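Local coordinates for CCHC-type domain-containing protein (Trypanosoma brucei brucei, PDB 7C45) that binds single-stranded RNA and probably trims guide RNAs as a metal-dependent 3'-5' exoribonuclease carrying two zinc knuckles, at residues I38-I42 against D191-L196; R97-C103 against E119-Q125. All coordinates share one frame; numbering follows the deposited sequence.

Contact 1 (I38-I42 against D191-L196). With CA (calcium ion), chain E; CA (calcium ion), chain F; nucleotides of chain B.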
loop_
_atom_site.group_PDB
_atom_site.type_symbol
_atom_site.label_atom_id
_atom_site.label_comp_id
_atom_site.label_asym_id
_atom_site.label_seq_id
_atom_site.Cartn_x
_atom_site.Cartn_y
_atom_site.Cartn_z
ATOM N N ILE A 38 -11.971 2.792 1.458
ATOM C CA ILE A 38 -11.875 1.391 1.055
ATOM C C ILE A 38 -10.427 1.101 0.695
ATOM O O ILE A 38 -9.910 1.671 -0.264
ATOM C CB ILE A 38 -12.772 1.060 -0.150
ATOM C CG1 ILE A 38 -14.225 1.455 0.105
ATOM C CG2 ILE A 38 -12.641 -0.420 -0.514
ATOM C CD1 ILE A 38 -15.043 1.334 -1.110
ATOM N N ALA A 39 -9.781 0.228 1.464
ATOM C CA ALA A 39 -8.454 -0.265 1.122
ATOM C C ALA A 39 -8.577 -1.292 0.002
ATOM O O ALA A 39 -9.387 -2.215 0.108
ATOM C CB ALA A 39 -7.796 -0.901 2.339
ATOM N N LEU A 40 -7.757 -1.145 -1.036
ATOM C CA LEU A 40 -7.802 -2.026 -2.201
ATOM C C LEU A 40 -6.449 -2.655 -2.473
ATOM O O LEU A 40 -5.403 -2.082 -2.169
ATOM C CB LEU A 40 -8.242 -1.292 -3.442
ATOM C CG LEU A 40 -9.694 -0.852 -3.467
ATOM C CD1 LEU A 40 -9.924 0.052 -4.658
ATOM C CD2 LEU A 40 -10.633 -2.058 -3.546
ATOM N N ASP A 41 -6.498 -3.832 -3.090
ATOM C CA ASP A 41 -5.321 -4.597 -3.463
ATOM C C ASP A 41 -5.751 -5.522 -4.597
ATOM O O ASP A 41 -6.938 -5.800 -4.771
ATOM C CB ASP A 41 -4.790 -5.353 -2.248
ATOM C CG ASP A 41 -3.454 -6.020 -2.476
ATOM O OD1 ASP A 41 -2.726 -5.654 -3.395
ATOM O OD2 ASP A 41 -3.145 -6.913 -1.683
ATOM N N ILE A 42 -4.778 -5.989 -5.376
ATOM C CA ILE A 42 -5.083 -6.912 -6.473
ATOM C C ILE A 42 -4.057 -8.029 -6.470
ATOM O O ILE A 42 -2.855 -7.775 -6.332
ATOM C CB ILE A 42 -5.092 -6.201 -7.844
ATOM C CG1 ILE A 42 -6.171 -5.112 -7.894
ATOM C CG2 ILE A 42 -5.299 -7.201 -8.952
ATOM C CD1 ILE A 42 -6.142 -4.306 -9.191
ATOM N N ASP A 191 -2.845 -7.725 2.933
ATOM C CA ASP A 191 -2.407 -6.360 2.651
ATOM C C ASP A 191 -3.489 -5.321 2.927
ATOM O O ASP A 191 -3.178 -4.234 3.425
ATOM C CB ASP A 191 -1.920 -6.221 1.217
ATOM C CG ASP A 191 -0.567 -6.844 0.996
ATOM O OD1 ASP A 191 0.156 -7.093 1.978
ATOM O OD2 ASP A 191 -0.225 -7.081 -0.176
ATOM N N VAL A 192 -4.760 -5.607 2.594
ATOM C CA VAL A 192 -5.758 -4.552 2.751
ATOM C C VAL A 192 -6.040 -4.287 4.224
ATOM O O VAL A 192 -6.371 -3.157 4.591
ATOM C CB VAL A 192 -7.066 -4.842 1.996
ATOM C CG1 VAL A 192 -6.877 -4.598 0.479
ATOM C CG2 VAL A 192 -7.602 -6.252 2.312
ATOM N N ARG A 193 -5.917 -5.307 5.079
ATOM C CA ARG A 193 -5.979 -5.049 6.520
ATOM C C ARG A 193 -4.896 -4.061 6.924
ATOM O O ARG A 193 -5.148 -3.100 7.655
ATOM C CB ARG A 193 -5.807 -6.342 7.326
ATOM C CG ARG A 193 -6.905 -7.378 7.201
ATOM C CD ARG A 193 -6.727 -8.428 8.294
ATOM N NE ARG A 193 -7.509 -9.619 8.053
ATOM C CZ ARG A 193 -7.028 -10.747 7.541
ATOM N NH1 ARG A 193 -5.752 -10.843 7.181
ATOM N NH2 ARG A 193 -7.832 -11.782 7.354
ATOM N N HIS A 194 -3.676 -4.301 6.457
ATOM C CA HIS A 194 -2.552 -3.422 6.769
ATOM C C HIS A 194 -2.749 -2.032 6.191
ATOM O O HIS A 194 -2.418 -1.042 6.828
ATOM C CB HIS A 194 -1.265 -4.032 6.230
ATOM C CG HIS A 194 -0.940 -5.352 6.839
ATOM N ND1 HIS A 194 -1.243 -5.662 8.147
ATOM C CD2 HIS A 194 -0.346 -6.445 6.316
ATOM C CE1 HIS A 194 -0.848 -6.895 8.405
ATOM N NE2 HIS A 194 -0.300 -7.390 7.313
ATOM N N ILE A 195 -3.303 -1.943 4.986
ATOM C CA ILE A 195 -3.574 -0.643 4.392
ATOM C C ILE A 195 -4.570 0.137 5.236
ATOM O O ILE A 195 -4.384 1.330 5.491
ATOM C CB ILE A 195 -4.075 -0.816 2.949
ATOM C CG1 ILE A 195 -2.914 -1.315 2.092
ATOM C CG2 ILE A 195 -4.597 0.513 2.430
ATOM C CD1 ILE A 195 -3.315 -1.802 0.659
ATOM N N LEU A 196 -5.661 -0.510 5.651
ATOM C CA LEU A 196 -6.671 0.225 6.400
ATOM C C LEU A 196 -6.118 0.663 7.752
ATOM O O LEU A 196 -6.322 1.803 8.180
ATOM C CB LEU A 196 -7.942 -0.625 6.544
ATOM C CG LEU A 196 -9.164 0.065 7.169
ATOM C CD1 LEU A 196 -9.684 1.161 6.263
ATOM C CD2 LEU A 196 -10.284 -0.929 7.513
HETATM CA CA CA E . -1.353 -8.133 -2.034
HETATM CA CA CA F . -0.542 -4.914 -4.048
ATOM P P U B 10 1.413 -7.106 -4.087
ATOM O OP1 U B 10 0.073 -7.228 -3.482
ATOM O OP2 U B 10 2.632 -7.494 -3.318
ATOM O "O5'" U B 10 1.438 -7.914 -5.465
ATOM C "C5'" U B 10 0.294 -7.925 -6.304
ATOM C "C4'" U B 10 0.538 -8.709 -7.566
ATOM O "O4'" U B 10 1.779 -8.276 -8.155
ATOM C "C3'" U B 10 0.717 -10.208 -7.396
ATOM O "O3'" U B 10 -0.511 -10.894 -7.316
ATOM C "C2'" U B 10 1.517 -10.589 -8.631
ATOM O "O2'" U B 10 0.647 -10.693 -9.750
ATOM C "C1'" U B 10 2.401 -9.357 -8.812
ATOM N N1 U B 10 3.747 -9.538 -8.238
ATOM C C2 U B 10 4.639 -10.234 -9.022
ATOM O O2 U B 10 4.323 -10.685 -10.113
ATOM N N3 U B 10 5.887 -10.379 -8.470
ATOM C C4 U B 10 6.309 -9.894 -7.249
ATOM O O4 U B 10 7.463 -10.108 -6.893
ATOM C C5 U B 10 5.325 -9.170 -6.501
ATOM C C6 U B 10 4.100 -9.017 -7.013
HETATM O O HOH W 1 -4.988 -7.429 0.432
HETATM O O HOH W 2 -1.476 -5.314 -6.200
HETATM O O HOH W 3 -2.099 -9.444 0.404
HETATM O O HOH W 4 0.166 -10.016 -1.463
HETATM O O HOH W 5 0.191 -3.606 -2.123
HETATM O O HOH W 6 -0.910 -2.561 -4.722
#

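Contact 2 (R97-C103 against E119-Q125). With nucleotides of chain B.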
loop_
_atom_site.group_PDB
_atom_site.type_symbol
_atom_site.label_atom_id
_atom_site.label_comp_id
_atom_site.label_asym_id
_atom_site.label_seq_id
_atom_site.Cartn_x
_atom_site.Cartn_y
_atom_site.Cartn_z
ATOM N N ARG A 97 -12.883 7.434 -0.492
ATOM C CA ARG A 97 -11.438 7.370 -0.658
ATOM C C ARG A 97 -11.015 5.922 -0.868
ATOM O O ARG A 97 -11.372 5.042 -0.088
ATOM C CB ARG A 97 -10.734 7.969 0.563
ATOM C CG ARG A 97 -9.234 7.851 0.562
ATOM C CD ARG A 97 -8.635 8.545 1.773
ATOM N NE ARG A 97 -8.841 9.984 1.715
ATOM C CZ ARG A 97 -9.061 10.736 2.785
ATOM N NH1 ARG A 97 -9.113 10.172 3.992
ATOM N NH2 ARG A 97 -9.241 12.040 2.643
ATOM N N LYS A 98 -10.286 5.667 -1.945
ATOM C CA LYS A 98 -9.718 4.353 -2.181
ATOM C C LYS A 98 -8.251 4.408 -1.751
ATOM O O LYS A 98 -7.496 5.259 -2.227
ATOM C CB LYS A 98 -9.877 3.955 -3.649
ATOM C CG LYS A 98 -11.234 3.231 -3.970
ATOM C CD LYS A 98 -12.451 4.151 -3.852
ATOM C CE LYS A 98 -12.554 5.054 -5.073
ATOM N NZ LYS A 98 -13.582 6.108 -5.073
ATOM N N LEU A 99 -7.867 3.515 -0.845
ATOM C CA LEU A 99 -6.530 3.449 -0.271
ATOM C C LEU A 99 -5.738 2.323 -0.925
ATOM O O LEU A 99 -6.184 1.173 -0.930
ATOM C CB LEU A 99 -6.613 3.202 1.234
ATOM C CG LEU A 99 -7.398 4.234 2.043
ATOM C CD1 LEU A 99 -7.809 3.622 3.364
ATOM C CD2 LEU A 99 -6.555 5.461 2.289
ATOM N N PHE A 100 -4.547 2.646 -1.424
ATOM C CA PHE A 100 -3.668 1.676 -2.065
ATOM C C PHE A 100 -2.328 1.680 -1.353
ATOM O O PHE A 100 -2.007 2.611 -0.618
ATOM C CB PHE A 100 -3.414 1.995 -3.543
ATOM C CG PHE A 100 -4.573 1.675 -4.454
ATOM C CD1 PHE A 100 -5.584 2.594 -4.646
ATOM C CD2 PHE A 100 -4.624 0.472 -5.120
ATOM C CE1 PHE A 100 -6.645 2.314 -5.496
ATOM C CE2 PHE A 100 -5.676 0.177 -5.982
ATOM C CZ PHE A 100 -6.691 1.100 -6.158
ATOM N N PHE A 101 -1.543 0.641 -1.603
ATOM C CA PHE A 101 -0.120 0.630 -1.257
ATOM C C PHE A 101 0.624 0.292 -2.549
ATOM O O PHE A 101 0.691 -0.877 -2.963
ATOM C CB PHE A 101 0.211 -0.356 -0.139
ATOM C CG PHE A 101 1.611 -0.184 0.399
ATOM C CD1 PHE A 101 1.851 0.732 1.401
ATOM C CD2 PHE A 101 2.674 -0.902 -0.115
ATOM C CE1 PHE A 101 3.125 0.911 1.906
ATOM C CE2 PHE A 101 3.949 -0.717 0.369
ATOM C CZ PHE A 101 4.174 0.193 1.386
ATOM N N ASP A 102 1.170 1.340 -3.176
ATOM C CA ASP A 102 1.656 1.348 -4.549
ATOM C C ASP A 102 0.510 1.036 -5.504
ATOM O O ASP A 102 0.239 -0.138 -5.786
ATOM C CB ASP A 102 2.822 0.365 -4.768
ATOM C CG ASP A 102 3.517 0.583 -6.134
ATOM O OD1 ASP A 102 2.965 1.348 -6.938
ATOM O OD2 ASP A 102 4.585 0.001 -6.384
ATOM N N CYS A 103 -0.129 2.081 -6.035
ATOM C CA CYS A 103 -1.299 1.930 -6.898
ATOM C C CYS A 103 -0.942 1.696 -8.359
ATOM O O CYS A 103 -1.837 1.452 -9.169
ATOM C CB CYS A 103 -2.188 3.177 -6.828
ATOM S SG CYS A 103 -1.483 4.692 -7.501
ATOM N N GLU A 119 -11.329 7.055 -8.747
ATOM C CA GLU A 119 -11.206 8.464 -8.404
ATOM C C GLU A 119 -11.331 8.616 -6.904
ATOM O O GLU A 119 -12.061 7.853 -6.276
ATOM C CB GLU A 119 -12.248 9.297 -9.125
ATOM C CG GLU A 119 -12.212 9.075 -10.621
ATOM C CD GLU A 119 -13.311 9.800 -11.355
ATOM O OE1 GLU A 119 -13.653 9.360 -12.469
ATOM O OE2 GLU A 119 -13.810 10.811 -10.824
ATOM N N GLY A 120 -10.589 9.570 -6.334
ATOM C CA GLY A 120 -10.495 9.697 -4.892
ATOM C C GLY A 120 -9.516 8.700 -4.314
ATOM O O GLY A 120 -9.855 7.930 -3.422
ATOM N N VAL A 121 -8.296 8.676 -4.827
ATOM C CA VAL A 121 -7.332 7.630 -4.503
ATOM C C VAL A 121 -6.258 8.227 -3.597
ATOM O O VAL A 121 -5.866 9.383 -3.764
ATOM C CB VAL A 121 -6.704 7.028 -5.781
ATOM C CG1 VAL A 121 -5.640 5.984 -5.437
ATOM C CG2 VAL A 121 -7.751 6.346 -6.664
ATOM N N LEU A 122 -5.794 7.442 -2.636
ATOM C CA LEU A 122 -4.690 7.841 -1.768
ATOM C C LEU A 122 -3.741 6.665 -1.656
ATOM O O LEU A 122 -4.142 5.595 -1.194
ATOM C CB LEU A 122 -5.196 8.250 -0.384
ATOM C CG LEU A 122 -4.110 8.687 0.596
ATOM C CD1 LEU A 122 -3.458 9.929 0.062
ATOM C CD2 LEU A 122 -4.783 9.007 1.939
ATOM N N ASP A 123 -2.487 6.862 -2.067
ATOM C CA ASP A 123 -1.490 5.799 -2.090
ATOM C C ASP A 123 -0.636 5.940 -0.836
ATOM O O ASP A 123 0.121 6.905 -0.693
ATOM C CB ASP A 123 -0.656 5.888 -3.366
ATOM C CG ASP A 123 0.352 4.762 -3.500
ATOM O OD1 ASP A 123 0.807 4.193 -2.506
ATOM O OD2 ASP A 123 0.699 4.455 -4.661
ATOM N N LEU A 124 -0.778 4.998 0.089
ATOM C CA LEU A 124 -0.109 5.161 1.377
ATOM C C LEU A 124 1.396 4.938 1.270
ATOM O O LEU A 124 2.164 5.474 2.085
ATOM C CB LEU A 124 -0.721 4.218 2.406
ATOM C CG LEU A 124 -2.168 4.522 2.792
ATOM C CD1 LEU A 124 -2.581 3.599 3.943
ATOM C CD2 LEU A 124 -2.395 6.006 3.151
ATOM N N GLN A 125 1.849 4.149 0.297
ATOM C CA GLN A 125 3.291 4.059 0.078
ATOM C C GLN A 125 3.848 5.412 -0.315
ATOM O O GLN A 125 4.876 5.854 0.219
ATOM C CB GLN A 125 3.615 3.036 -1.009
ATOM C CG GLN A 125 5.103 2.757 -1.154
ATOM C CD GLN A 125 5.423 1.911 -2.376
ATOM O OE1 GLN A 125 5.088 2.275 -3.491
ATOM N NE2 GLN A 125 6.047 0.758 -2.155
ATOM P P U B 8 11.799 -3.493 -2.594
ATOM O OP1 U B 8 12.645 -3.956 -3.716
ATOM O OP2 U B 8 12.432 -2.665 -1.537
ATOM O "O5'" U B 8 10.551 -2.779 -3.253
ATOM C "C5'" U B 8 9.905 -1.697 -2.614
ATOM C "C4'" U B 8 8.709 -1.263 -3.406
ATOM O "O4'" U B 8 9.124 -0.855 -4.730
ATOM C "C3'" U B 8 7.645 -2.315 -3.661
ATOM O "O3'" U B 8 6.783 -2.468 -2.553
ATOM C "C2'" U B 8 6.947 -1.779 -4.902
ATOM O "O2'" U B 8 6.063 -0.712 -4.562
ATOM C "C1'" U B 8 8.128 -1.179 -5.665
ATOM N N1 U B 8 8.735 -2.121 -6.636
ATOM C C2 U B 8 8.125 -2.252 -7.855
ATOM O O2 U B 8 7.095 -1.669 -8.126
ATOM N N3 U B 8 8.757 -3.120 -8.723
ATOM C C4 U B 8 9.934 -3.801 -8.456
ATOM O O4 U B 8 10.422 -4.546 -9.311
ATOM C C5 U B 8 10.511 -3.576 -7.168
ATOM C C6 U B 8 9.903 -2.750 -6.316
ATOM P P U B 9 6.059 -3.875 -2.270
ATOM O OP1 U B 9 5.295 -3.689 -1.011
ATOM O OP2 U B 9 7.108 -4.916 -2.357
ATOM O "O5'" U B 9 5.098 -4.047 -3.525
ATOM C "C5'" U B 9 3.785 -3.498 -3.550
ATOM C "C4'" U B 9 3.062 -3.713 -4.868
ATOM O "O4'" U B 9 3.864 -3.285 -5.992
ATOM C "C3'" U B 9 2.663 -5.133 -5.233
ATOM O "O3'" U B 9 1.523 -5.575 -4.536
ATOM C "C2'" U B 9 2.461 -5.047 -6.740
ATOM O "O2'" U B 9 1.207 -4.463 -7.072
ATOM C "C1'" U B 9 3.561 -4.066 -7.128
ATOM N N1 U B 9 4.786 -4.763 -7.560
ATOM C C2 U B 9 4.802 -5.336 -8.832
ATOM O O2 U B 9 3.871 -5.299 -9.611
ATOM N N3 U B 9 5.965 -5.972 -9.177
ATOM C C4 U B 9 7.094 -6.096 -8.393
ATOM O O4 U B 9 8.064 -6.702 -8.844
ATOM C C5 U B 9 6.997 -5.486 -7.097
ATOM C C6 U B 9 5.874 -4.854 -6.728
#

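Contact 1 (I38-I42 against D191-L196)
Asp-41 on the strand and Asp-191 on the helix share one calcium ion, which takes Asp-41 OD2 at 2.2 Å and Asp-191 OD2 at 2.4 Å. The two carboxylates meet at a slant, their planes 42° apart, and their OD2 atoms lie 3.3 Å apart because both bind this ion. Asp-41 also bridges: its OD1 binds the second calcium ion at 2.4 Å, so each oxygen serves a different metal. OP1 of U10 of chain B spans the same pair of ions, while Glu-43 joins Asp-41 and Asp-191 around the first. In this placement Asp-41 CG lies anti to the backbone N (chi1 -172°), which carries the carboxylate off the strand toward the metals. Its OD2 accepts a further bond from a water that in turn accepts from Val-192 N, tying the acid to the helix backbone. A weak bond from Ile-42 N reaches Asp-41 OD1.

Behind the metals the packing is largely apolar. Val-192 CG1 lies against Asp-41 CB at 3.5 Å and also reaches Ala-39 O, while Ala-39 CB is pressed tightly against Ile-195 CG2, 3.5 Å away. With Ala-39 at the interface, the axes of the two short segments come within 7.3 Å, consistent with its small side chain. On the far side of the strand, Leu-40 packs on Lys-98 and Phe-100.

Bridged by the Asp-41 carboxylate and U10 OP1, the two ions would probably polarise the phosphate; with calcium occupying the sites here, the arrangement is consistent with two-metal-ion phosphodiester cleavage in DEDD-type exonucleases.

Contact 2 (R97-C103 against E119-Q125)
The ring of Phe-101 lies across the aliphatic part of Gln-125, whose CB sits over the centre of one face, 3.6 Å from the centroid, in a CH-pi contact. Ring and amide planes are turned 57° apart. Gln-125 runs extended past CG, carrying its amide to the RNA: NE2 donates to O2' of U8 of chain B at 2.8 Å. Alongside, Asp-102 OD2 accepts from that hydroxyl at a very short, doubtful 2.5 Å, so both residues contact the 2'-OH. Arg-104 pairs with Asp-102, and Arg-141 and Ser-142 hold the Gln-125 amide.

Asp-123 reaches across to the turn after strand 97-100, its OD1 receiving Asp-102 N at 3.0 Å on the syn side but 34° out of the plane, and its OD2 receiving Cys-103 N from above the carboxylate plane. As N-cap, OD1 also accepts from Val-126 N and, weakly, from Gln-125 N.

Earlier in the two strands, Leu-99 and Leu-122 lie side by side, CD2 to CD2 4.0 Å, while Val-121 CG1 meets the Phe-100 ring obliquely on the other face. Lys-98 bends at chi2 (68°) and chi3, bringing NZ onto Glu-119 O at 2.6 Å.

Parallel backbone bonds join Lys-98 to Gly-120 and Leu-122, and Phe-100 to Leu-122 and Leu-124. This is a beta-alpha-beta unit at the edge of an RNase H-like exonuclease sheet, with residues just past the C-terminal strand ends contacting the RNA.

In the fold
After strand 16-19 and helix 22-33 comes strand 37-44, which supplies one side of contact 1. The chain then runs through strands 57-64 and 70-74 to strand 97-100, adds helix 104-114 and returns in strand 121-123, so that contact 2 closes a short loop of 15 residues. Only after further helices does helix 182-202 arrive to close contact 1, a loop of 148 residues that encloses contact 2 entirely. Strands 37-44 and 97-100 are neighbours in the sheet, joined by probable hydrogen bonds from Ile-38 N to Arg-97 O and from Leu-40 N to Leu-99 O. Ile-195 of helix 182-202 packs on both strands, and Leu-198 on Leu-124.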